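MxaA (Stigmatella aurantiaca, PDB 4W4T) carries a terminal NADPH-binding reductase domain of the short-chain dehydrogenase type, which closes the myxalamid polyketide-nonribosomal peptide assembly line and is the part present in this chain. Local coordinates at residues E104-W109 / T253-T258; W322-A327 / S401-Y406; L335-W340 / M359-V364. One frame throughout, in Å; residues are numbered along the deposited sequence.

Contact 1 (E104-W109 / T253-T258); sequences ESYSLW and TGAWNT
The phenol ring of Y106 meets A255 CB, W256 C and N257 N at a slant. S105 OG sits over one face of the ring, 3.4 Å above its plane and offset toward the rim. F66 meets the same ring in an edge-to-face arrangement. The contact belongs to the Rossmann-fold reductase domain. It joins the end of helix 92-105 to the loop between strand 239-248 and helix 261-272. Helix 92-105 finishes in a Schellman motif, with S107 as the C-prime residue at positive phi. The turn puts Y106 at the loop, where Y106 CB meets CB of A255 at 4.1 Å. The Y106 ring runs on along the loop, and CE1 comes 3.9 Å from the backbone N of N257. Farther out, Y106 OH lies 3.4 Å from N257 CB. The two side chains run side by side in the same direction, but ring and amide planes are nearly perpendicular, 87° apart. N257 has CG anti to its own backbone N (chi1 164°). This keeps the amide alongside the ring, while CB makes the close approach to OH. F66 is an NADPH-binding residue, although no cofactor is bound to this chain. It also meets the indole of W256, so it touches both segments of the contact. At the other end, T253 forms an ST turn, its OG1 accepting from A255 N at 3.0 Å. This bond closes the turn from T253 to A255. One water bridges the segments, 2.9 Å from Y106 O, to which it donates, and 2.6 Å from T253 OG1.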
loop_
_atom_site.group_PDB
_atom_site.type_symbol
_atom_site.label_atom_id
_atom_site.label_comp_id
_atom_site.label_asym_id
_atom_site.label_seq_id
_atom_site.Cartn_x
_atom_site.Cartn_y
_atom_site.Cartn_z
ATOM N N GLU A 104 -27.642 -9.232 -3.548
ATOM C CA GLU A 104 -28.483 -8.040 -3.434
ATOM C C GLU A 104 -27.729 -6.791 -3.893
ATOM O O GLU A 104 -28.307 -5.898 -4.509
ATOM C CB GLU A 104 -28.985 -7.868 -1.990
ATOM C CG GLU A 104 -30.205 -8.718 -1.649
ATOM C CD GLU A 104 -30.609 -8.662 -0.172
ATOM O OE1 GLU A 104 -29.845 -8.141 0.670
ATOM O OE2 GLU A 104 -31.717 -9.133 0.137
ATOM N N SER A 105 -26.428 -6.742 -3.619
ATOM C CA SER A 105 -25.628 -5.577 -3.960
ATOM C C SER A 105 -25.495 -5.384 -5.473
ATOM O O SER A 105 -25.199 -4.281 -5.929
ATOM C CB SER A 105 -24.244 -5.675 -3.320
ATOM O OG SER A 105 -23.486 -6.715 -3.908
ATOM N N TYR A 106 -25.730 -6.445 -6.243
ATOM C CA TYR A 106 -25.650 -6.369 -7.703
ATOM C C TYR A 106 -27.016 -6.529 -8.348
ATOM O O TYR A 106 -27.118 -6.818 -9.538
ATOM C CB TYR A 106 -24.679 -7.424 -8.242
ATOM C CG TYR A 106 -23.309 -7.287 -7.633
ATOM C CD1 TYR A 106 -22.575 -6.113 -7.792
ATOM C CD2 TYR A 106 -22.754 -8.310 -6.879
ATOM C CE1 TYR A 106 -21.324 -5.967 -7.221
ATOM C CE2 TYR A 106 -21.504 -8.177 -6.310
ATOM C CZ TYR A 106 -20.791 -7.005 -6.480
ATOM O OH TYR A 106 -19.544 -6.871 -5.910
ATOM N N SER A 107 -28.061 -6.342 -7.546
ATOM C CA SER A 107 -29.442 -6.479 -8.003
ATOM C C SER A 107 -29.726 -7.829 -8.641
ATOM O O SER A 107 -30.487 -7.914 -9.602
ATOM C CB SER A 107 -29.784 -5.356 -8.989
ATOM O OG SER A 107 -29.620 -4.103 -8.362
ATOM N N LEU A 108 -29.123 -8.883 -8.090
ATOM C CA LEU A 108 -29.319 -10.232 -8.598
ATOM C C LEU A 108 -30.238 -11.072 -7.720
ATOM O O LEU A 108 -30.648 -12.160 -8.123
ATOM C CB LEU A 108 -27.981 -10.954 -8.730
ATOM C CG LEU A 108 -27.000 -10.415 -9.770
ATOM C CD1 LEU A 108 -25.613 -10.981 -9.500
ATOM C CD2 LEU A 108 -27.470 -10.781 -11.172
ATOM N N TRP A 109 -30.558 -10.579 -6.529
ATOM C CA TRP A 109 -31.343 -11.384 -5.602
ATOM C C TRP A 109 -32.839 -11.404 -5.897
ATOM O O TRP A 109 -33.455 -10.370 -6.169
ATOM C CB TRP A 109 -31.142 -10.923 -4.164
ATOM C CG TRP A 109 -31.889 -11.810 -3.226
ATOM C CD1 TRP A 109 -33.047 -11.521 -2.565
ATOM C CD2 TRP A 109 -31.561 -13.163 -2.890
ATOM N NE1 TRP A 109 -33.449 -12.606 -1.820
ATOM C CE2 TRP A 109 -32.551 -13.626 -2.002
ATOM C CE3 TRP A 109 -30.515 -14.022 -3.244
ATOM C CZ2 TRP A 109 -32.526 -14.908 -1.465
ATOM C CZ3 TRP A 109 -30.495 -15.295 -2.714
ATOM C CH2 TRP A 109 -31.492 -15.727 -1.831
ATOM N N THR A 253 -27.280 -3.302 -16.277
ATOM C CA THR A 253 -27.489 -2.645 -14.985
ATOM C C THR A 253 -26.322 -1.759 -14.561
ATOM O O THR A 253 -26.467 -0.891 -13.699
ATOM C CB THR A 253 -27.710 -3.678 -13.839
ATOM O OG1 THR A 253 -26.486 -4.395 -13.612
ATOM C CG2 THR A 253 -28.814 -4.665 -14.185
ATOM N N GLY A 254 -25.145 -2.007 -15.129
ATOM C CA GLY A 254 -23.951 -1.301 -14.705
ATOM C C GLY A 254 -23.379 -1.809 -13.394
ATOM O O GLY A 254 -22.435 -1.221 -12.857
ATOM N N ALA A 255 -23.951 -2.887 -12.863
ATOM C CA ALA A 255 -23.497 -3.429 -11.576
ATOM C C ALA A 255 -22.006 -3.693 -11.631
ATOM O O ALA A 255 -21.522 -4.381 -12.522
ATOM C CB ALA A 255 -24.247 -4.696 -11.223
ATOM N N TRP A 256 -21.279 -3.111 -10.691
ATOM C CA TRP A 256 -19.828 -3.179 -10.722
ATOM C C TRP A 256 -19.267 -2.877 -9.357
ATOM O O TRP A 256 -19.547 -1.841 -8.764
ATOM C CB TRP A 256 -19.263 -2.191 -11.737
ATOM C CG TRP A 256 -17.870 -2.468 -12.223
ATOM C CD1 TRP A 256 -17.006 -3.441 -11.799
ATOM C CD2 TRP A 256 -17.182 -1.735 -13.239
ATOM N NE1 TRP A 256 -15.823 -3.357 -12.500
ATOM C CE2 TRP A 256 -15.907 -2.319 -13.391
ATOM C CE3 TRP A 256 -17.527 -0.645 -14.043
ATOM C CZ2 TRP A 256 -14.973 -1.841 -14.314
ATOM C CZ3 TRP A 256 -16.607 -0.176 -14.958
ATOM C CH2 TRP A 256 -15.340 -0.774 -15.084
ATOM N N ASN A 257 -18.468 -3.804 -8.865
ATOM C CA ASN A 257 -17.803 -3.662 -7.586
ATOM C C ASN A 257 -16.816 -2.475 -7.572
ATOM O O ASN A 257 -15.814 -2.515 -8.271
ATOM C CB ASN A 257 -17.106 -4.986 -7.285
ATOM C CG ASN A 257 -16.094 -4.861 -6.223
ATOM O OD1 ASN A 257 -16.370 -4.350 -5.140
ATOM N ND2 ASN A 257 -14.881 -5.294 -6.525
ATOM N N THR A 258 -17.085 -1.430 -6.785
ATOM C CA THR A 258 -16.312 -0.171 -6.907
ATOM C C THR A 258 -14.902 -0.168 -6.312
ATOM O O THR A 258 -14.145 0.765 -6.538
ATOM C CB THR A 258 -17.051 1.028 -6.267
ATOM O OG1 THR A 258 -17.187 0.829 -4.855
ATOM C CG2 THR A 258 -18.424 1.248 -6.910
HETATM O O HOH W 1 -26.752 -6.711 -12.445
#

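Contact 2 (W322-A327 / S401-Y406); sequences WNYMRA and SLISTY
I403 packs against Y324 and M325, two successive residues of the facing helix. I403 CG1 reaches CD2 of the Y324 ring at 3.7 Å and approaches the ring obliquely. CB of I403 lies 3.8 Å from CB of Y324, so the packing extends to the root of the tyrosine. The two side chains cross at about a right angle. I403 CG2, the other branch, meets CG of selenomethionine M325 at 4.0 Å. I403 CG2 is anti to its backbone N while CG1 is anti to the carbonyl carbon (chi1 -63°); CG1 goes to the Y324 ring, and CG2 to M325 CG and the root of Y324. This is apolar helix-helix packing between helix 318-328 and helix 400-412, in the C-terminal part of the chain. The CA atoms of Y324 and I403 are 6.4 Å apart, a close approach of the two backbones. With an alanine here instead of I403, the Y324 ring and M325 CG would probably lose their apolar partner, opening a gap between the helices. Farther out, M321 also touches I403. M325 SE lies at the edge of the W322 indole, in its plane. The M325 side chain also touches L266 and V270 of helix 261-272.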
loop_
_atom_site.group_PDB
_atom_site.type_symbol
_atom_site.label_atom_id
_atom_site.label_comp_id
_atom_site.label_asym_id
_atom_site.label_seq_id
_atom_site.Cartn_x
_atom_site.Cartn_y
_atom_site.Cartn_z
ATOM N N TRP A 322 -11.435 7.769 -23.512
ATOM C CA TRP A 322 -11.576 9.121 -23.002
ATOM C C TRP A 322 -12.678 9.851 -23.768
ATOM O O TRP A 322 -13.430 10.619 -23.168
ATOM C CB TRP A 322 -10.249 9.891 -23.075
ATOM C CG TRP A 322 -9.038 9.082 -22.667
ATOM C CD1 TRP A 322 -7.821 9.078 -23.287
ATOM C CD2 TRP A 322 -8.934 8.159 -21.570
ATOM N NE1 TRP A 322 -6.961 8.216 -22.640
ATOM C CE2 TRP A 322 -7.620 7.634 -21.591
ATOM C CE3 TRP A 322 -9.813 7.725 -20.572
ATOM C CZ2 TRP A 322 -7.172 6.697 -20.651
ATOM C CZ3 TRP A 322 -9.367 6.792 -19.644
ATOM C CH2 TRP A 322 -8.057 6.294 -19.688
ATOM N N ASN A 323 -12.805 9.589 -25.068
ATOM C CA ASN A 323 -13.921 10.163 -25.829
ATOM C C ASN A 323 -15.257 9.782 -25.187
ATOM O O ASN A 323 -16.140 10.619 -25.044
ATOM C CB ASN A 323 -13.911 9.703 -27.289
ATOM C CG ASN A 323 -12.749 10.279 -28.092
ATOM O OD1 ASN A 323 -12.149 11.284 -27.718
ATOM N ND2 ASN A 323 -12.437 9.638 -29.206
ATOM N N TYR A 324 -15.402 8.508 -24.805
ATOM C CA TYR A 324 -16.682 8.035 -24.266
ATOM C C TYR A 324 -16.969 8.716 -22.935
ATOM O O TYR A 324 -18.114 9.022 -22.613
ATOM C CB TYR A 324 -16.691 6.504 -24.091
ATOM C CG TYR A 324 -16.466 5.708 -25.365
ATOM C CD1 TYR A 324 -16.815 6.232 -26.609
ATOM C CD2 TYR A 324 -15.884 4.443 -25.327
ATOM C CE1 TYR A 324 -16.617 5.507 -27.776
ATOM C CE2 TYR A 324 -15.675 3.709 -26.494
ATOM C CZ TYR A 324 -16.043 4.255 -27.714
ATOM O OH TYR A 324 -15.831 3.547 -28.872
HETATM N N MSE A 325 -15.917 8.939 -22.149
HETATM C CA MSE A 325 -16.085 9.560 -20.846
HETATM C C MSE A 325 -16.360 11.072 -20.935
HETATM O O MSE A 325 -17.144 11.610 -20.155
HETATM C CB MSE A 325 -14.855 9.262 -19.987
HETATM C CG MSE A 325 -14.781 7.753 -19.723
HETATM SE SE MSE A 325 -13.232 7.333 -18.640
HETATM C CE MSE A 325 -13.816 8.212 -16.996
ATOM N N ARG A 326 -15.744 11.747 -21.898
ATOM C CA ARG A 326 -16.071 13.159 -22.126
ATOM C C ARG A 326 -17.512 13.295 -22.572
ATOM O O ARG A 326 -18.197 14.256 -22.207
ATOM C CB ARG A 326 -15.158 13.792 -23.181
ATOM C CG ARG A 326 -13.705 13.858 -22.767
ATOM C CD ARG A 326 -12.886 14.658 -23.768
ATOM N NE ARG A 326 -11.463 14.430 -23.546
ATOM C CZ ARG A 326 -10.736 13.581 -24.262
ATOM N NH1 ARG A 326 -11.294 12.909 -25.263
ATOM N NH2 ARG A 326 -9.451 13.419 -23.997
ATOM N N ALA A 327 -17.954 12.353 -23.395
ATOM C CA ALA A 327 -19.306 12.428 -23.943
ATOM C C ALA A 327 -20.320 12.298 -22.818
ATOM O O ALA A 327 -21.372 12.934 -22.833
ATOM C CB ALA A 327 -19.521 11.359 -25.004
ATOM N N SER A 401 -22.315 4.042 -25.235
ATOM C CA SER A 401 -23.468 3.563 -24.485
ATOM C C SER A 401 -23.077 2.687 -23.287
ATOM O O SER A 401 -23.599 2.886 -22.185
ATOM C CB SER A 401 -24.413 2.773 -25.400
ATOM O OG SER A 401 -25.594 2.420 -24.698
ATOM N N LEU A 402 -22.196 1.711 -23.505
ATOM C CA LEU A 402 -21.718 0.854 -22.399
ATOM C C LEU A 402 -21.066 1.718 -21.324
ATOM O O LEU A 402 -21.355 1.587 -20.136
ATOM C CB LEU A 402 -20.719 -0.206 -22.882
ATOM C CG LEU A 402 -20.234 -1.169 -21.773
ATOM C CD1 LEU A 402 -21.359 -2.112 -21.378
ATOM C CD2 LEU A 402 -18.995 -1.943 -22.173
ATOM N N ILE A 403 -20.189 2.624 -21.743
ATOM C CA ILE A 403 -19.516 3.477 -20.772
ATOM C C ILE A 403 -20.524 4.355 -20.025
ATOM O O ILE A 403 -20.389 4.570 -18.831
ATOM C CB ILE A 403 -18.435 4.341 -21.429
ATOM C CG1 ILE A 403 -17.347 3.441 -22.024
ATOM C CG2 ILE A 403 -17.830 5.338 -20.425
ATOM C CD1 ILE A 403 -16.891 2.316 -21.125
ATOM N N SER A 404 -21.563 4.828 -20.705
ATOM C CA SER A 404 -22.581 5.624 -20.017
ATOM C C SER A 404 -23.327 4.781 -18.979
ATOM O O SER A 404 -23.614 5.247 -17.878
ATOM C CB SER A 404 -23.570 6.232 -21.013
ATOM O OG SER A 404 -24.539 7.005 -20.325
ATOM N N THR A 405 -23.633 3.542 -19.339
ATOM C CA THR A 405 -24.264 2.614 -18.403
ATOM C C THR A 405 -23.407 2.469 -17.149
ATOM O O THR A 405 -23.903 2.601 -16.024
ATOM C CB THR A 405 -24.505 1.250 -19.066
ATOM O OG1 THR A 405 -25.458 1.411 -20.121
ATOM C CG2 THR A 405 -25.042 0.223 -18.045
ATOM N N TYR A 406 -22.110 2.251 -17.344
ATOM C CA TYR A 406 -21.165 2.115 -16.227
ATOM C C TYR A 406 -21.101 3.384 -15.388
ATOM O O TYR A 406 -21.305 3.353 -14.175
ATOM C CB TYR A 406 -19.767 1.777 -16.749
ATOM C CG TYR A 406 -19.583 0.367 -17.286
ATOM C CD1 TYR A 406 -20.563 -0.607 -17.120
ATOM C CD2 TYR A 406 -18.408 0.004 -17.936
ATOM C CE1 TYR A 406 -20.379 -1.895 -17.598
ATOM C CE2 TYR A 406 -18.209 -1.289 -18.407
ATOM C CZ TYR A 406 -19.191 -2.235 -18.229
ATOM O OH TYR A 406 -18.993 -3.525 -18.680
#

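Contact 3 (L335-W340 / M359-V364); sequences LPYDQW and MFLQQV
L361 meets two aromatic side chains of the opposite helix, Y337 and W340, and stands differently to each. W340 and L361 cross at about a right angle. Y337 runs at a slant to the leucine. The contact is helix-helix packing in the C-terminal part of the chain. It brings the first turn of helix 337-348 against the last turn of helix 352-362. P336 is the N-cap of the first of these helices, and its O accepts from W340 N. Both aromatic residues have CG anti to the backbone N (chi1 -179° for Y337 and -180° for W340), and the two rings extend from one turn of the helix, three residues apart, toward the same leucine. The methyl CD1 of L361 comes to the edge of the indole, near its plane. L361 CD1 lies 3.5 Å from CZ3 and 3.7 Å from CH2 of W340. The indole is held from its far end, where NE1 donates a hydrogen bond to V274 O in strand 274-277. Y337 uses its phenol oxygen instead: Y337 OH is 3.6 Å from L361 CB and 3.9 Å from L361 CD1. P276 touches both rings, and L341 and L344 also pack on L361. On the other segment, M359 and Q362 pack on Y157 and P158 of the second subunit. The polar side of the contact is a water bridge. The water stands 2.7 Å from Y337 OH and donates to L361 O, also at 2.7 Å.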
loop_
_atom_site.group_PDB
_atom_site.type_symbol
_atom_site.label_atom_id
_atom_site.label_comp_id
_atom_site.label_asym_id
_atom_site.label_seq_id
_atom_site.Cartn_x
_atom_site.Cartn_y
_atom_site.Cartn_z
ATOM N N LEU A 335 -2.393 13.017 -21.292
ATOM C CA LEU A 335 -0.955 13.120 -21.112
ATOM C C LEU A 335 -0.266 11.792 -21.375
ATOM O O LEU A 335 -0.833 10.726 -21.104
ATOM C CB LEU A 335 -0.624 13.560 -19.689
ATOM C CG LEU A 335 -0.977 14.944 -19.183
ATOM C CD1 LEU A 335 -0.646 14.967 -17.700
ATOM C CD2 LEU A 335 -0.181 16.002 -19.939
ATOM N N PRO A 336 0.977 11.848 -21.873
ATOM C CA PRO A 336 1.812 10.648 -21.932
ATOM C C PRO A 336 1.785 9.923 -20.584
ATOM O O PRO A 336 1.684 10.599 -19.550
ATOM C CB PRO A 336 3.205 11.205 -22.238
ATOM C CG PRO A 336 2.949 12.477 -22.959
ATOM C CD PRO A 336 1.676 13.044 -22.383
ATOM N N TYR A 337 1.849 8.594 -20.596
ATOM C CA TYR A 337 1.657 7.811 -19.370
ATOM C C TYR A 337 2.610 8.205 -18.247
ATOM O O TYR A 337 2.220 8.243 -17.073
ATOM C CB TYR A 337 1.811 6.312 -19.639
ATOM C CG TYR A 337 1.586 5.501 -18.385
ATOM C CD1 TYR A 337 0.308 5.286 -17.904
ATOM C CD2 TYR A 337 2.654 4.990 -17.659
ATOM C CE1 TYR A 337 0.095 4.571 -16.751
ATOM C CE2 TYR A 337 2.447 4.272 -16.497
ATOM C CZ TYR A 337 1.165 4.069 -16.051
ATOM O OH TYR A 337 0.943 3.353 -14.897
ATOM N N ASP A 338 3.862 8.475 -18.593
ATOM C CA ASP A 338 4.837 8.839 -17.568
ATOM C C ASP A 338 4.497 10.167 -16.904
ATOM O O ASP A 338 4.627 10.315 -15.680
ATOM C CB ASP A 338 6.241 8.863 -18.162
ATOM C CG ASP A 338 6.638 7.514 -18.735
ATOM O OD1 ASP A 338 6.599 6.510 -17.978
ATOM O OD2 ASP A 338 6.966 7.449 -19.940
ATOM N N GLN A 339 4.014 11.115 -17.698
ATOM C CA GLN A 339 3.598 12.398 -17.159
ATOM C C GLN A 339 2.326 12.254 -16.343
ATOM O O GLN A 339 2.192 12.880 -15.303
ATOM C CB GLN A 339 3.391 13.415 -18.278
ATOM C CG GLN A 339 4.686 13.845 -18.951
ATOM C CD GLN A 339 4.447 14.766 -20.131
ATOM O OE1 GLN A 339 3.613 15.673 -20.062
ATOM N NE2 GLN A 339 5.172 14.534 -21.224
ATOM N N TRP A 340 1.387 11.438 -16.821
ATOM C CA TRP A 340 0.178 11.155 -16.047
ATOM C C TRP A 340 0.511 10.522 -14.691
ATOM O O TRP A 340 -0.040 10.904 -13.647
ATOM C CB TRP A 340 -0.758 10.238 -16.838
ATOM C CG TRP A 340 -2.005 9.913 -16.106
ATOM C CD1 TRP A 340 -3.144 10.669 -16.039
ATOM C CD2 TRP A 340 -2.255 8.734 -15.331
ATOM N NE1 TRP A 340 -4.086 10.028 -15.256
ATOM C CE2 TRP A 340 -3.564 8.840 -14.816
ATOM C CE3 TRP A 340 -1.496 7.605 -15.022
ATOM C CZ2 TRP A 340 -4.130 7.855 -14.016
ATOM C CZ3 TRP A 340 -2.061 6.624 -14.224
ATOM C CH2 TRP A 340 -3.364 6.761 -13.724
HETATM N N MSE A 359 -0.021 3.160 -5.566
HETATM C CA MSE A 359 0.676 1.953 -5.115
HETATM C C MSE A 359 0.646 0.866 -6.181
HETATM O O MSE A 359 1.663 0.250 -6.493
HETATM C CB MSE A 359 0.060 1.406 -3.825
HETATM C CG MSE A 359 0.217 2.305 -2.605
HETATM SE SE MSE A 359 2.038 3.031 -2.476
HETATM C CE MSE A 359 1.730 4.737 -3.352
ATOM N N PHE A 360 -0.544 0.640 -6.729
ATOM C CA PHE A 360 -0.738 -0.353 -7.778
ATOM C C PHE A 360 0.150 -0.123 -9.014
ATOM O O PHE A 360 0.708 -1.069 -9.562
ATOM C CB PHE A 360 -2.217 -0.386 -8.189
ATOM C CG PHE A 360 -3.147 -0.861 -7.096
ATOM C CD1 PHE A 360 -3.422 -2.217 -6.934
ATOM C CD2 PHE A 360 -3.742 0.040 -6.226
ATOM C CE1 PHE A 360 -4.269 -2.658 -5.930
ATOM C CE2 PHE A 360 -4.591 -0.397 -5.217
ATOM C CZ PHE A 360 -4.856 -1.750 -5.072
ATOM N N LEU A 361 0.310 1.126 -9.443
ATOM C CA LEU A 361 0.978 1.379 -10.719
ATOM C C LEU A 361 2.496 1.545 -10.618
ATOM O O LEU A 361 3.204 1.457 -11.623
ATOM C CB LEU A 361 0.373 2.617 -11.388
ATOM C CG LEU A 361 -1.157 2.719 -11.364
ATOM C CD1 LEU A 361 -1.610 4.027 -11.995
ATOM C CD2 LEU A 361 -1.812 1.524 -12.052
ATOM N N GLN A 362 3.003 1.776 -9.414
ATOM C CA GLN A 362 4.432 2.001 -9.228
ATOM C C GLN A 362 5.289 0.754 -9.235
ATOM O O GLN A 362 6.510 0.839 -9.356
ATOM C CB GLN A 362 4.675 2.710 -7.911
ATOM C CG GLN A 362 4.114 4.072 -7.900
ATOM C CD GLN A 362 4.671 4.873 -6.777
ATOM O OE1 GLN A 362 4.595 4.491 -5.607
ATOM N NE2 GLN A 362 5.306 5.967 -7.132
ATOM N N GLN A 363 4.650 -0.397 -9.063
ATOM C CA GLN A 363 5.358 -1.662 -8.899
ATOM C C GLN A 363 6.349 -1.978 -10.025
ATOM O O GLN A 363 7.338 -2.679 -9.805
ATOM C CB GLN A 363 4.341 -2.788 -8.772
ATOM C CG GLN A 363 3.386 -2.583 -7.623
ATOM C CD GLN A 363 2.473 -3.765 -7.423
ATOM O OE1 GLN A 363 2.659 -4.557 -6.502
ATOM N NE2 GLN A 363 1.477 -3.895 -8.296
ATOM N N VAL A 364 6.089 -1.460 -11.224
ATOM C CA VAL A 364 7.018 -1.645 -12.334
ATOM C C VAL A 364 8.211 -0.698 -12.217
ATOM O O VAL A 364 8.040 0.513 -12.059
ATOM C CB VAL A 364 6.332 -1.417 -13.694
ATOM C CG1 VAL A 364 7.338 -1.575 -14.829
ATOM C CG2 VAL A 364 5.162 -2.375 -13.867
HETATM O O HOH W 2 3.232 1.946 -14.322
#

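Contacts 2 and 3 are buried, while contact 1 is only partly buried. Contact 1 lies in the Rossmann-fold part, near the NADPH-binding residues, and pairs a helix end with a loop. Contacts 2 and 3 lie away from the annotated sites and pair helices. Contact 2 is apolar, whereas contacts 1 and 3 each hold a bridging water, on the backbone O of Y106 in the one and on the phenol OH of Y337 in the other. Contact 3 is nested in the loop closed by contact 2. Helix 261-272 packs on residues of all three. Contacts 1 and 2 touch directly, with W256 CZ3 3.5 Å from Y406 CD2. Contact 3 stands apart, its nearest atoms about 7 Å from contact 2.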